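PDB 3IHV: SusD homolog from Bacteroides thetaiotaomicron VPI-5482, which probably binds glycans at the cell surface, as an outer-membrane lipoprotein of the SusD family working with a partner transporter. Local coordinates for residues L25-T30 against G125-E130; L177-D182 against A227-E232; K195-G200 against S259-S264; L202-A207 against Y393-A398. All coordinates share one frame; numbering follows the deposited sequence.

Helix 195-210 is shared by contacts 3 and 4: its first turns carry one side of contact 3 and its later turns one side of contact 4, with centres about 8 Å apart. The strands they reach, 259-263 and 392-396, are antiparallel neighbours, joined by I261 O to F394 N at 2.8 Å. Contact 2 lies about 10 Å from contact 3, centre to centre, and K195 NZ reaches L177 O at 2.7 Å. Contact 1, about 13 Å from contact 3, centre to centre, joins through M126, whose CE lies 4.0 Å from I261 CG2. Segment 259-264 runs directly into F265, which with N389 and N391 binds a sodium ion.

Contact 1 of 4, residues L25-T30 against G125-E130; sequences LGVYRT and GMFYFE
V27 and T30 on one side and F127 on the other make a small, buried helix-to-helix contact, in which a single ring of helix 107-135 reaches helix 17-29 in the helical, probably TPR-like part of the SusD fold. F127 is the side chain to follow. Its CB already points toward the other segment, and CG is anti to the carbonyl carbon (chi1 -58°), which carries the ring toward helix 17-29. CB and CG meet nothing of 25-30; elsewhere the side chain touches I88 and N31. Farther out, F127 CE2 packs obliquely against the methyl CG1 of V27 at 4.1 Å. At the tip, F127 CZ comes 4.1 Å from the carbonyl oxygen V27 O, which sits at the ring edge, close to its plane. T30 adds its CB at 4.3 Å from F127 CZ. That oxygen is already well supplied with donors: T30 N reaches V27 O at 3.2 Å, and the hydroxyl T30 OG1 reaches the same oxygen at 2.8 Å, both from one face of the carbonyl plane. OG1 also bonds to R90 NH1, and it approaches V27 O tilted 29° from that plane.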
loop_
_atom_site.group_PDB
_atom_site.type_symbol
_atom_site.label_atom_id
_atom_site.label_comp_id
_atom_site.label_asym_id
_atom_site.label_seq_id
_atom_site.Cartn_x
_atom_site.Cartn_y
_atom_site.Cartn_z
ATOM N N LEU A 25 10.295 -17.298 7.064
ATOM C CA LEU A 25 10.693 -15.925 7.270
ATOM C C LEU A 25 11.454 -15.373 6.056
ATOM O O LEU A 25 11.392 -14.178 5.797
ATOM C CB LEU A 25 11.484 -15.780 8.581
ATOM C CG LEU A 25 10.629 -15.928 9.868
ATOM C CD1 LEU A 25 11.544 -15.762 11.089
ATOM C CD2 LEU A 25 9.497 -14.990 9.956
ATOM N N GLY A 26 12.137 -16.237 5.309
ATOM C CA GLY A 26 12.784 -15.823 4.070
ATOM C C GLY A 26 11.795 -15.426 2.971
ATOM O O GLY A 26 12.106 -14.588 2.092
ATOM N N VAL A 27 10.596 -16.021 2.986
ATOM C CA VAL A 27 9.556 -15.622 2.060
ATOM C C VAL A 27 9.097 -14.202 2.432
ATOM O O VAL A 27 8.974 -13.315 1.568
ATOM C CB VAL A 27 8.336 -16.602 2.050
ATOM C CG1 VAL A 27 7.346 -16.206 0.916
ATOM C CG2 VAL A 27 8.821 -18.072 1.877
ATOM N N TYR A 28 8.813 -13.995 3.712
ATOM C CA TYR A 28 8.478 -12.668 4.185
ATOM C C TYR A 28 9.528 -11.610 3.868
ATOM O O TYR A 28 9.173 -10.471 3.563
ATOM C CB TYR A 28 8.297 -12.657 5.683
ATOM C CG TYR A 28 6.947 -13.172 6.177
ATOM C CD1 TYR A 28 5.858 -12.329 6.230
ATOM C CD2 TYR A 28 6.801 -14.479 6.623
ATOM C CE1 TYR A 28 4.633 -12.755 6.703
ATOM C CE2 TYR A 28 5.579 -14.936 7.080
ATOM C CZ TYR A 28 4.501 -14.053 7.162
ATOM O OH TYR A 28 3.260 -14.432 7.626
ATOM N N ARG A 29 10.804 -11.966 3.974
ATOM C CA ARG A 29 11.878 -10.993 3.785
ATOM C C ARG A 29 11.784 -10.361 2.401
ATOM O O ARG A 29 12.239 -9.246 2.215
ATOM C CB ARG A 29 13.221 -11.681 4.017
ATOM C CG ARG A 29 14.458 -10.848 3.991
ATOM C CD ARG A 29 15.667 -11.796 4.341
ATOM N NE ARG A 29 15.399 -12.525 5.589
ATOM C CZ ARG A 29 15.438 -13.857 5.787
ATOM N NH1 ARG A 29 15.881 -14.714 4.865
ATOM N NH2 ARG A 29 15.102 -14.331 6.981
ATOM N N THR A 30 11.162 -11.045 1.433
ATOM C CA THR A 30 11.005 -10.475 0.087
ATOM C C THR A 30 10.380 -9.073 0.172
ATOM O O THR A 30 10.791 -8.123 -0.542
ATOM C CB THR A 30 10.154 -11.371 -0.822
ATOM O OG1 THR A 30 10.541 -12.737 -0.656
ATOM C CG2 THR A 30 10.335 -10.987 -2.283
ATOM N N GLY A 125 -0.416 -15.342 -2.525
ATOM C CA GLY A 125 -1.630 -14.644 -2.988
ATOM C C GLY A 125 -1.399 -13.136 -3.090
ATOM O O GLY A 125 -1.804 -12.500 -4.070
HETATM N N MSE A 126 -0.719 -12.582 -2.082
HETATM C CA MSE A 126 -0.383 -11.162 -2.040
HETATM C C MSE A 126 0.540 -10.811 -3.235
HETATM O O MSE A 126 0.323 -9.799 -3.910
HETATM C CB MSE A 126 0.282 -10.820 -0.700
HETATM C CG MSE A 126 0.561 -9.354 -0.530
HETATM SE SE MSE A 126 1.197 -9.118 1.304
HETATM C CE MSE A 126 2.180 -7.434 1.166
ATOM N N PHE A 127 1.548 -11.650 -3.498
ATOM C CA PHE A 127 2.485 -11.393 -4.607
ATOM C C PHE A 127 1.758 -11.468 -5.954
ATOM O O PHE A 127 1.903 -10.574 -6.802
ATOM C CB PHE A 127 3.653 -12.371 -4.623
ATOM C CG PHE A 127 4.478 -12.380 -3.361
ATOM C CD1 PHE A 127 4.632 -11.247 -2.568
ATOM C CD2 PHE A 127 5.092 -13.541 -2.959
ATOM C CE1 PHE A 127 5.418 -11.287 -1.414
ATOM C CE2 PHE A 127 5.849 -13.570 -1.829
ATOM C CZ PHE A 127 6.008 -12.465 -1.059
ATOM N N TYR A 128 0.935 -12.489 -6.138
ATOM C CA TYR A 128 0.138 -12.590 -7.372
ATOM C C TYR A 128 -0.869 -11.476 -7.509
ATOM O O TYR A 128 -1.174 -11.066 -8.634
ATOM C CB TYR A 128 -0.550 -13.931 -7.561
ATOM C CG TYR A 128 0.351 -14.980 -8.151
ATOM C CD1 TYR A 128 0.715 -14.941 -9.472
ATOM C CD2 TYR A 128 0.844 -16.010 -7.366
ATOM C CE1 TYR A 128 1.551 -15.892 -10.017
ATOM C CE2 TYR A 128 1.674 -16.964 -7.904
ATOM C CZ TYR A 128 2.011 -16.906 -9.214
ATOM O OH TYR A 128 2.842 -17.871 -9.719
ATOM N N PHE A 129 -1.406 -10.982 -6.386
ATOM C CA PHE A 129 -2.348 -9.876 -6.452
ATOM C C PHE A 129 -1.655 -8.652 -7.013
ATOM O O PHE A 129 -2.209 -7.972 -7.863
ATOM C CB PHE A 129 -2.925 -9.578 -5.054
ATOM C CG PHE A 129 -3.945 -8.446 -5.028
ATOM C CD1 PHE A 129 -4.943 -8.361 -5.980
ATOM C CD2 PHE A 129 -3.949 -7.531 -4.020
ATOM C CE1 PHE A 129 -5.879 -7.362 -5.967
ATOM C CE2 PHE A 129 -4.920 -6.513 -3.998
ATOM C CZ PHE A 129 -5.890 -6.463 -4.966
ATOM N N GLU A 130 -0.474 -8.326 -6.477
ATOM C CA GLU A 130 0.296 -7.202 -6.999
ATOM C C GLU A 130 0.584 -7.388 -8.484
ATOM O O GLU A 130 0.438 -6.441 -9.264
ATOM C CB GLU A 130 1.615 -6.961 -6.249
ATOM C CG GLU A 130 1.452 -6.500 -4.812
ATOM C CD GLU A 130 1.094 -5.012 -4.653
ATOM O OE1 GLU A 130 0.469 -4.431 -5.563
ATOM O OE2 GLU A 130 1.421 -4.422 -3.588
#

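Contact 2 of 4, residues L177-D182 against A227-E232; sequences LPYATD and ARILVE
The ring of Y179 meets helix 219-232 with its edge: CE1 touches the methyl L230 CD1 at 4.1 Å, and that methyl lies near the ring plane. One ring face is taken by helix 195-210, where K195 CD packs almost straight over Y179 CZ. From that same side L199 CD1 comes up to the hydroxyl. S233 and K235 touch the tyrosine too. The phenol tip ends beside I229, with Y179 OH 3.9 Å from I229 O, too long for a bond, and 4.1 Å from I229 CG2. The two side chains cross at about a right angle, and only the hydroxyl end of the ring comes near I229. In L230 the first torsion sets CG anti to the backbone N (chi1 174°), and the branch carrying CD1 then comes nearer the ring than its CB does. On the loop side, D182 N bonds to Y179 O at 3.0 Å, bending the chain just past the tyrosine, while D182 OD2 pairs with K235. Such a packing of one loop aromatic, set edge-on against a neighbouring helix, joins the chain beyond helix 159-176 to helix 219-232 within the helical, probably TPR-like part of this SusD homologue.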
loop_
_atom_site.group_PDB
_atom_site.type_symbol
_atom_site.label_atom_id
_atom_site.label_comp_id
_atom_site.label_asym_id
_atom_site.label_seq_id
_atom_site.Cartn_x
_atom_site.Cartn_y
_atom_site.Cartn_z
ATOM N N LEU A 177 -5.531 -20.186 9.472
ATOM C CA LEU A 177 -4.897 -19.261 10.418
ATOM C C LEU A 177 -5.798 -18.886 11.581
ATOM O O LEU A 177 -6.975 -18.713 11.403
ATOM C CB LEU A 177 -4.425 -17.993 9.698
ATOM C CG LEU A 177 -3.283 -18.201 8.695
ATOM C CD1 LEU A 177 -3.143 -16.952 7.852
ATOM C CD2 LEU A 177 -1.939 -18.542 9.390
ATOM N N PRO A 178 -5.234 -18.778 12.783
ATOM C CA PRO A 178 -6.051 -18.240 13.869
ATOM C C PRO A 178 -6.085 -16.720 13.714
ATOM O O PRO A 178 -5.273 -16.157 12.997
ATOM C CB PRO A 178 -5.216 -18.555 15.110
ATOM C CG PRO A 178 -3.792 -18.497 14.604
ATOM C CD PRO A 178 -3.874 -19.110 13.221
ATOM N N TYR A 179 -7.023 -16.066 14.377
ATOM C CA TYR A 179 -6.973 -14.613 14.490
ATOM C C TYR A 179 -5.747 -14.302 15.344
ATOM O O TYR A 179 -5.352 -15.103 16.230
ATOM C CB TYR A 179 -8.225 -14.036 15.154
ATOM C CG TYR A 179 -9.415 -14.014 14.253
ATOM C CD1 TYR A 179 -9.571 -13.002 13.321
ATOM C CD2 TYR A 179 -10.403 -14.985 14.333
ATOM C CE1 TYR A 179 -10.665 -12.973 12.479
ATOM C CE2 TYR A 179 -11.514 -14.948 13.482
ATOM C CZ TYR A 179 -11.621 -13.933 12.560
ATOM O OH TYR A 179 -12.713 -13.871 11.708
ATOM N N ALA A 180 -5.129 -13.158 15.055
ATOM C CA ALA A 180 -3.903 -12.739 15.743
ATOM C C ALA A 180 -3.996 -12.812 17.272
ATOM O O ALA A 180 -3.065 -13.290 17.904
ATOM C CB ALA A 180 -3.476 -11.321 15.302
ATOM N N THR A 181 -5.097 -12.361 17.848
ATOM C CA THR A 181 -5.259 -12.341 19.308
ATOM C C THR A 181 -5.734 -13.675 19.919
ATOM O O THR A 181 -5.784 -13.818 21.139
ATOM C CB THR A 181 -6.246 -11.210 19.682
ATOM O OG1 THR A 181 -7.483 -11.420 18.984
ATOM C CG2 THR A 181 -5.652 -9.838 19.239
ATOM N N ASP A 182 -6.078 -14.646 19.083
ATOM C CA ASP A 182 -6.545 -15.949 19.535
ATOM C C ASP A 182 -5.418 -16.991 19.517
ATOM O O ASP A 182 -5.533 -18.063 20.122
ATOM C CB ASP A 182 -7.569 -16.534 18.554
ATOM C CG ASP A 182 -8.971 -15.946 18.652
ATOM O OD1 ASP A 182 -9.334 -15.373 19.678
ATOM O OD2 ASP A 182 -9.769 -16.128 17.667
ATOM N N ALA A 227 -15.758 -9.731 4.029
ATOM C CA ALA A 227 -15.590 -8.662 5.042
ATOM C C ALA A 227 -16.537 -8.864 6.224
ATOM O O ALA A 227 -16.154 -8.623 7.366
ATOM C CB ALA A 227 -15.813 -7.287 4.444
ATOM N N ARG A 228 -17.772 -9.281 5.958
ATOM C CA ARG A 228 -18.742 -9.549 7.031
ATOM C C ARG A 228 -18.177 -10.507 8.094
ATOM O O ARG A 228 -18.361 -10.298 9.294
ATOM C CB ARG A 228 -20.032 -10.140 6.434
ATOM C CG ARG A 228 -21.158 -10.420 7.423
ATOM C CD ARG A 228 -22.296 -11.222 6.744
ATOM N NE ARG A 228 -23.080 -10.425 5.802
ATOM C CZ ARG A 228 -23.806 -10.916 4.800
ATOM N NH1 ARG A 228 -23.815 -12.212 4.530
ATOM N NH2 ARG A 228 -24.481 -10.083 4.023
ATOM N N ILE A 229 -17.511 -11.578 7.650
ATOM C CA ILE A 229 -16.959 -12.572 8.578
ATOM C C ILE A 229 -15.976 -11.854 9.495
ATOM O O ILE A 229 -16.034 -11.993 10.742
ATOM C CB ILE A 229 -16.208 -13.714 7.783
ATOM C CG1 ILE A 229 -17.243 -14.564 7.021
ATOM C CG2 ILE A 229 -15.364 -14.604 8.717
ATOM C CD1 ILE A 229 -16.647 -15.462 5.962
ATOM N N LEU A 230 -15.118 -11.047 8.880
ATOM C CA LEU A 230 -14.096 -10.313 9.652
ATOM C C LEU A 230 -14.721 -9.285 10.614
ATOM O O LEU A 230 -14.357 -9.221 11.801
ATOM C CB LEU A 230 -13.106 -9.658 8.727
ATOM C CG LEU A 230 -12.057 -8.745 9.384
ATOM C CD1 LEU A 230 -11.309 -9.464 10.499
ATOM C CD2 LEU A 230 -11.072 -8.154 8.327
ATOM N N VAL A 231 -15.668 -8.506 10.097
ATOM C CA VAL A 231 -16.319 -7.457 10.895
ATOM C C VAL A 231 -17.111 -8.061 12.040
ATOM O O VAL A 231 -16.979 -7.647 13.212
ATOM C CB VAL A 231 -17.140 -6.496 9.979
ATOM C CG1 VAL A 231 -17.933 -5.473 10.860
ATOM C CG2 VAL A 231 -16.219 -5.790 9.003
ATOM N N GLU A 232 -17.862 -9.117 11.772
ATOM C CA GLU A 232 -18.658 -9.764 12.806
ATOM C C GLU A 232 -17.877 -10.622 13.812
ATOM O O GLU A 232 -18.401 -10.968 14.864
ATOM C CB GLU A 232 -19.803 -10.547 12.172
ATOM C CG GLU A 232 -20.710 -9.610 11.382
ATOM C CD GLU A 232 -22.035 -10.203 10.906
ATOM O OE1 GLU A 232 -22.192 -11.433 10.914
ATOM O OE2 GLU A 232 -22.920 -9.396 10.478
#

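Contact 3 of 4, residues K195-G200 against S259-S264; sequences KGAALG and SLIEIS. With EDO (1,2-ethanediol), chain M; EDO (1,2-ethanediol), chain N.
A197 and L260 come to 4.7 Å between CA atoms where strand 259-263 turns a corner at L260 and I261, a classic beta bulge in which both residues face L395 of the neighbouring strand. Helix 195-210 lies close against this corner. A197 CB touches two neighbours on its strand side, L260 O at 3.5 Å and I261 CG1 at 3.7 Å. L260 points its side chain at the helix and lays CD1 3.9 Å from G196 O. The two glycines make this possible: a CB on G196 would stand 3.4 Å from L260 CD2, and one on G200 only 3.1 Å from L260 CD1. I261 turns CG1 anti to its carbonyl carbon (chi1 -56°), which brings that branch to the helix, while CG2 faces an ethanediol and M126. With alanine at I261, the loss of CG1, CG2 and CD1 would probably open a gap beside A197 CB and take from M126 CE one of its packing partners. At the start of the strand, S259 OG donates to E262 OE1 from above the carboxylate plane. A second ethanediol, probably from the crystallisation liquor, binds just past the strand: S264 N reaches its O1 at 2.7 Å in a nearly straight bond of 172°.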
loop_
_atom_site.group_PDB
_atom_site.type_symbol
_atom_site.label_atom_id
_atom_site.label_comp_id
_atom_site.label_asym_id
_atom_site.label_seq_id
_atom_site.Cartn_x
_atom_site.Cartn_y
_atom_site.Cartn_z
ATOM N N LYS A 195 -5.576 -14.675 10.560
ATOM C CA LYS A 195 -6.851 -14.778 9.851
ATOM C C LYS A 195 -7.440 -13.451 9.418
ATOM O O LYS A 195 -8.005 -13.344 8.316
ATOM C CB LYS A 195 -7.900 -15.553 10.670
ATOM C CG LYS A 195 -9.001 -16.079 9.764
ATOM C CD LYS A 195 -10.238 -16.579 10.488
ATOM C CE LYS A 195 -10.001 -17.704 11.436
ATOM N NZ LYS A 195 -9.579 -19.001 10.784
ATOM N N GLY A 196 -7.317 -12.440 10.267
ATOM C CA GLY A 196 -7.862 -11.111 9.937
ATOM C C GLY A 196 -7.266 -10.538 8.683
ATOM O O GLY A 196 -7.981 -10.013 7.842
ATOM N N ALA A 197 -5.949 -10.667 8.535
ATOM C CA ALA A 197 -5.264 -10.205 7.347
ATOM C C ALA A 197 -5.649 -10.998 6.128
ATOM O O ALA A 197 -5.766 -10.430 5.043
ATOM C CB ALA A 197 -3.745 -10.261 7.527
ATOM N N ALA A 198 -5.785 -12.310 6.270
ATOM C CA ALA A 198 -6.217 -13.136 5.151
ATOM C C ALA A 198 -7.606 -12.736 4.690
ATOM O O ALA A 198 -7.833 -12.584 3.475
ATOM C CB ALA A 198 -6.170 -14.679 5.519
ATOM N N LEU A 199 -8.531 -12.543 5.621
ATOM C CA LEU A 199 -9.899 -12.158 5.241
ATOM C C LEU A 199 -9.906 -10.739 4.669
ATOM O O LEU A 199 -10.602 -10.460 3.706
ATOM C CB LEU A 199 -10.833 -12.195 6.442
ATOM C CG LEU A 199 -11.211 -13.548 7.044
ATOM C CD1 LEU A 199 -11.688 -13.390 8.524
ATOM C CD2 LEU A 199 -12.264 -14.201 6.162
ATOM N N GLY A 200 -9.144 -9.848 5.296
ATOM C CA GLY A 200 -9.074 -8.463 4.785
ATOM C C GLY A 200 -8.527 -8.376 3.372
ATOM O O GLY A 200 -9.091 -7.683 2.482
ATOM N N SER A 259 -3.873 -2.996 12.579
ATOM C CA SER A 259 -2.869 -3.349 11.610
ATOM C C SER A 259 -3.001 -4.816 11.195
ATOM O O SER A 259 -2.728 -5.716 11.974
ATOM C CB SER A 259 -1.479 -3.139 12.212
ATOM O OG SER A 259 -0.533 -3.367 11.190
ATOM N N LEU A 260 -3.372 -5.048 9.954
ATOM C CA LEU A 260 -3.541 -6.408 9.438
ATOM C C LEU A 260 -2.279 -6.885 8.670
ATOM O O LEU A 260 -1.689 -7.902 9.036
ATOM C CB LEU A 260 -4.797 -6.446 8.579
ATOM C CG LEU A 260 -6.100 -6.114 9.333
ATOM C CD1 LEU A 260 -7.267 -6.163 8.327
ATOM C CD2 LEU A 260 -6.384 -7.028 10.537
ATOM N N ILE A 261 -1.834 -6.107 7.680
ATOM C CA ILE A 261 -0.655 -6.405 6.897
ATOM C C ILE A 261 0.259 -5.188 7.002
ATOM O O ILE A 261 -0.043 -4.137 6.470
ATOM C CB ILE A 261 -0.966 -6.735 5.416
ATOM C CG1 ILE A 261 -1.960 -7.898 5.345
ATOM C CG2 ILE A 261 0.374 -7.055 4.669
ATOM C CD1 ILE A 261 -2.465 -8.226 3.906
ATOM N N GLU A 262 1.359 -5.341 7.730
ATOM C CA GLU A 262 2.273 -4.259 7.932
ATOM C C GLU A 262 3.664 -4.846 7.741
ATOM O O GLU A 262 3.963 -5.917 8.278
ATOM C CB GLU A 262 2.052 -3.663 9.342
ATOM C CG GLU A 262 2.952 -2.465 9.681
ATOM C CD GLU A 262 2.714 -1.910 11.067
ATOM O OE1 GLU A 262 1.923 -2.514 11.847
ATOM O OE2 GLU A 262 3.284 -0.839 11.343
ATOM N N ILE A 263 4.492 -4.148 6.956
ATOM C CA ILE A 263 5.850 -4.573 6.671
ATOM C C ILE A 263 6.766 -3.952 7.702
ATOM O O ILE A 263 6.793 -2.725 7.862
ATOM C CB ILE A 263 6.320 -4.094 5.276
ATOM C CG1 ILE A 263 5.250 -4.352 4.226
ATOM C CG2 ILE A 263 7.677 -4.739 4.903
ATOM C CD1 ILE A 263 4.684 -5.764 4.250
ATOM N N SER A 264 7.507 -4.773 8.415
ATOM C CA SER A 264 8.442 -4.283 9.415
ATOM C C SER A 264 9.831 -4.082 8.833
ATOM O O SER A 264 10.420 -4.993 8.233
ATOM C CB SER A 264 8.536 -5.240 10.608
ATOM O OG SER A 264 9.584 -4.861 11.480
HETATM C C1 EDO M . 8.590 -7.752 7.178
HETATM O O1 EDO M . 7.525 -7.490 8.076
HETATM C C2 EDO M . 8.197 -8.785 6.138
HETATM O O2 EDO M . 6.918 -8.585 5.522
HETATM C C1 EDO N . 2.968 -9.542 6.060
HETATM O O1 EDO N . 2.431 -9.875 7.357
HETATM C C2 EDO N . 3.761 -8.226 6.122
HETATM O O2 EDO N . 4.765 -8.182 7.146
#

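Contact 4 of 4, residues L202-A207 against Y393-A398; sequences LTKVYA and YFLRYA
The K204 and L395 side chains pass alongside each other, running in opposite senses, where helix 195-210 meets a classic beta bulge, the corner at which F394 and L395 both face I261 just before the chain enters helix 397-412. The van der Waals packing is brief. The methyl L395 CD1 rests against the K204 CE methylene at 4.1 Å and beside K204 NZ at 4.0 Å. With CG anti to the backbone N (chi1 -170°), L395 sends its side chain toward the helix. The lysine runs out extended and then bends at its third torsion (chi3 -79°), a turn that brings the buried ammonium round toward the bulge.

The polar part is made through water. K204 NZ stands 4.4 Å from F394 O, so the two do not bond directly; a single water accepts from K204 NZ at 2.7 Å and donates to F394 O, also at 2.7 Å. The charge itself is met by D399, whose OD2 forms a salt bridge with K204 NZ, so the ammonium is held by both an anion and the water. Nearby R396, in the N-cap position of helix 397-412, has its own salt bridges with E258, E462 and E466. Finally, the bridging water oxygen sits 3.5 Å above the F394 ring, over its centre.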
loop_
_atom_site.group_PDB
_atom_site.type_symbol
_atom_site.label_atom_id
_atom_site.label_comp_id
_atom_site.label_asym_id
_atom_site.label_seq_id
_atom_site.Cartn_x
_atom_site.Cartn_y
_atom_site.Cartn_z
ATOM N N LEU A 202 -8.389 -10.812 1.142
ATOM C CA LEU A 202 -9.320 -11.481 0.225
ATOM C C LEU A 202 -10.479 -10.540 -0.141
ATOM O O LEU A 202 -10.927 -10.529 -1.280
ATOM C CB LEU A 202 -9.812 -12.798 0.804
ATOM C CG LEU A 202 -10.719 -13.606 -0.113
ATOM C CD1 LEU A 202 -10.072 -13.816 -1.494
ATOM C CD2 LEU A 202 -11.148 -14.945 0.546
ATOM N N THR A 203 -10.936 -9.741 0.813
ATOM C CA THR A 203 -11.969 -8.734 0.538
ATOM C C THR A 203 -11.479 -7.778 -0.548
ATOM O O THR A 203 -12.202 -7.483 -1.496
ATOM C CB THR A 203 -12.297 -7.929 1.824
ATOM O OG1 THR A 203 -12.746 -8.815 2.839
ATOM C CG2 THR A 203 -13.327 -6.812 1.588
ATOM N N LYS A 204 -10.255 -7.279 -0.396
ATOM C CA LYS A 204 -9.694 -6.336 -1.387
ATOM C C LYS A 204 -9.499 -6.983 -2.765
ATOM O O LYS A 204 -9.716 -6.364 -3.780
ATOM C CB LYS A 204 -8.430 -5.663 -0.892
ATOM C CG LYS A 204 -7.807 -4.648 -1.878
ATOM C CD LYS A 204 -6.647 -3.881 -1.270
ATOM C CE LYS A 204 -7.150 -2.769 -0.377
ATOM N NZ LYS A 204 -6.081 -1.843 0.044
ATOM N N VAL A 205 -9.072 -8.234 -2.763
ATOM C CA VAL A 205 -8.932 -9.013 -4.008
ATOM C C VAL A 205 -10.248 -9.151 -4.694
ATOM O O VAL A 205 -10.355 -8.884 -5.887
ATOM C CB VAL A 205 -8.313 -10.404 -3.677
ATOM C CG1 VAL A 205 -8.480 -11.423 -4.845
ATOM C CG2 VAL A 205 -6.855 -10.243 -3.209
ATOM N N TYR A 206 -11.294 -9.553 -3.960
ATOM C CA TYR A 206 -12.597 -9.655 -4.583
ATOM C C TYR A 206 -13.118 -8.323 -5.093
ATOM O O TYR A 206 -13.699 -8.274 -6.184
ATOM C CB TYR A 206 -13.647 -10.231 -3.634
ATOM C CG TYR A 206 -13.540 -11.721 -3.335
ATOM C CD1 TYR A 206 -13.451 -12.656 -4.370
ATOM C CD2 TYR A 206 -13.742 -12.193 -2.063
ATOM C CE1 TYR A 206 -13.385 -14.036 -4.097
ATOM C CE2 TYR A 206 -13.736 -13.558 -1.779
ATOM C CZ TYR A 206 -13.594 -14.477 -2.803
ATOM O OH TYR A 206 -13.567 -15.830 -2.527
ATOM N N ALA A 207 -12.945 -7.257 -4.312
ATOM C CA ALA A 207 -13.413 -5.928 -4.757
ATOM C C ALA A 207 -12.719 -5.513 -6.073
ATOM O O ALA A 207 -13.353 -4.956 -6.965
ATOM C CB ALA A 207 -13.151 -4.868 -3.647
ATOM N N TYR A 393 2.245 0.229 6.391
ATOM C CA TYR A 393 0.921 -0.370 6.421
ATOM C C TYR A 393 0.447 -0.686 4.994
ATOM O O TYR A 393 0.180 0.226 4.186
ATOM C CB TYR A 393 -0.151 0.533 7.013
ATOM C CG TYR A 393 -0.058 0.809 8.502
ATOM C CD1 TYR A 393 -0.231 -0.223 9.438
ATOM C CD2 TYR A 393 0.124 2.098 8.959
ATOM C CE1 TYR A 393 -0.194 0.029 10.795
ATOM C CE2 TYR A 393 0.172 2.378 10.332
ATOM C CZ TYR A 393 -0.000 1.335 11.239
ATOM O OH TYR A 393 0.038 1.610 12.578
ATOM N N PHE A 394 0.348 -1.969 4.671
ATOM C CA PHE A 394 -0.249 -2.373 3.409
ATOM C C PHE A 394 -1.787 -2.508 3.537
ATOM O O PHE A 394 -2.548 -2.237 2.576
ATOM C CB PHE A 394 0.394 -3.686 2.926
ATOM C CG PHE A 394 -0.178 -4.213 1.621
ATOM C CD1 PHE A 394 0.102 -3.583 0.420
ATOM C CD2 PHE A 394 -0.909 -5.385 1.603
ATOM C CE1 PHE A 394 -0.406 -4.079 -0.782
ATOM C CE2 PHE A 394 -1.419 -5.898 0.418
ATOM C CZ PHE A 394 -1.157 -5.250 -0.786
ATOM N N LEU A 395 -2.262 -2.995 4.693
ATOM C CA LEU A 395 -3.690 -3.183 4.926
ATOM C C LEU A 395 -4.052 -2.972 6.397
ATOM O O LEU A 395 -3.500 -3.656 7.298
ATOM C CB LEU A 395 -4.146 -4.605 4.527
ATOM C CG LEU A 395 -5.677 -4.810 4.508
ATOM C CD1 LEU A 395 -6.321 -3.891 3.474
ATOM C CD2 LEU A 395 -6.024 -6.293 4.277
ATOM N N ARG A 396 -4.937 -2.008 6.645
ATOM C CA ARG A 396 -5.459 -1.687 7.962
ATOM C C ARG A 396 -6.946 -2.055 8.014
ATOM O O ARG A 396 -7.634 -2.017 7.010
ATOM C CB ARG A 396 -5.359 -0.173 8.247
ATOM C CG ARG A 396 -3.950 0.321 8.287
ATOM C CD ARG A 396 -3.800 1.679 8.926
ATOM N NE ARG A 396 -4.169 2.810 8.093
ATOM C CZ ARG A 396 -5.298 3.531 8.194
ATOM N NH1 ARG A 396 -6.268 3.234 9.070
ATOM N NH2 ARG A 396 -5.436 4.599 7.429
ATOM N N TYR A 397 -7.471 -2.336 9.187
ATOM C CA TYR A 397 -8.898 -2.650 9.285
ATOM C C TYR A 397 -9.799 -1.538 8.774
ATOM O O TYR A 397 -10.885 -1.827 8.261
ATOM C CB TYR A 397 -9.207 -2.956 10.732
ATOM C CG TYR A 397 -10.571 -3.459 11.072
ATOM C CD1 TYR A 397 -10.957 -4.748 10.758
ATOM C CD2 TYR A 397 -11.451 -2.679 11.799
ATOM C CE1 TYR A 397 -12.192 -5.236 11.123
ATOM C CE2 TYR A 397 -12.680 -3.159 12.173
ATOM C CZ TYR A 397 -13.045 -4.459 11.838
ATOM O OH TYR A 397 -14.257 -4.935 12.234
ATOM N N ALA A 398 -9.390 -0.262 8.887
ATOM C CA ALA A 398 -10.250 0.813 8.362
ATOM C C ALA A 398 -10.514 0.651 6.849
ATOM O O ALA A 398 -11.580 0.957 6.359
ATOM C CB ALA A 398 -9.638 2.204 8.641
HETATM O O HOH W 1 -3.974 -3.476 0.602
#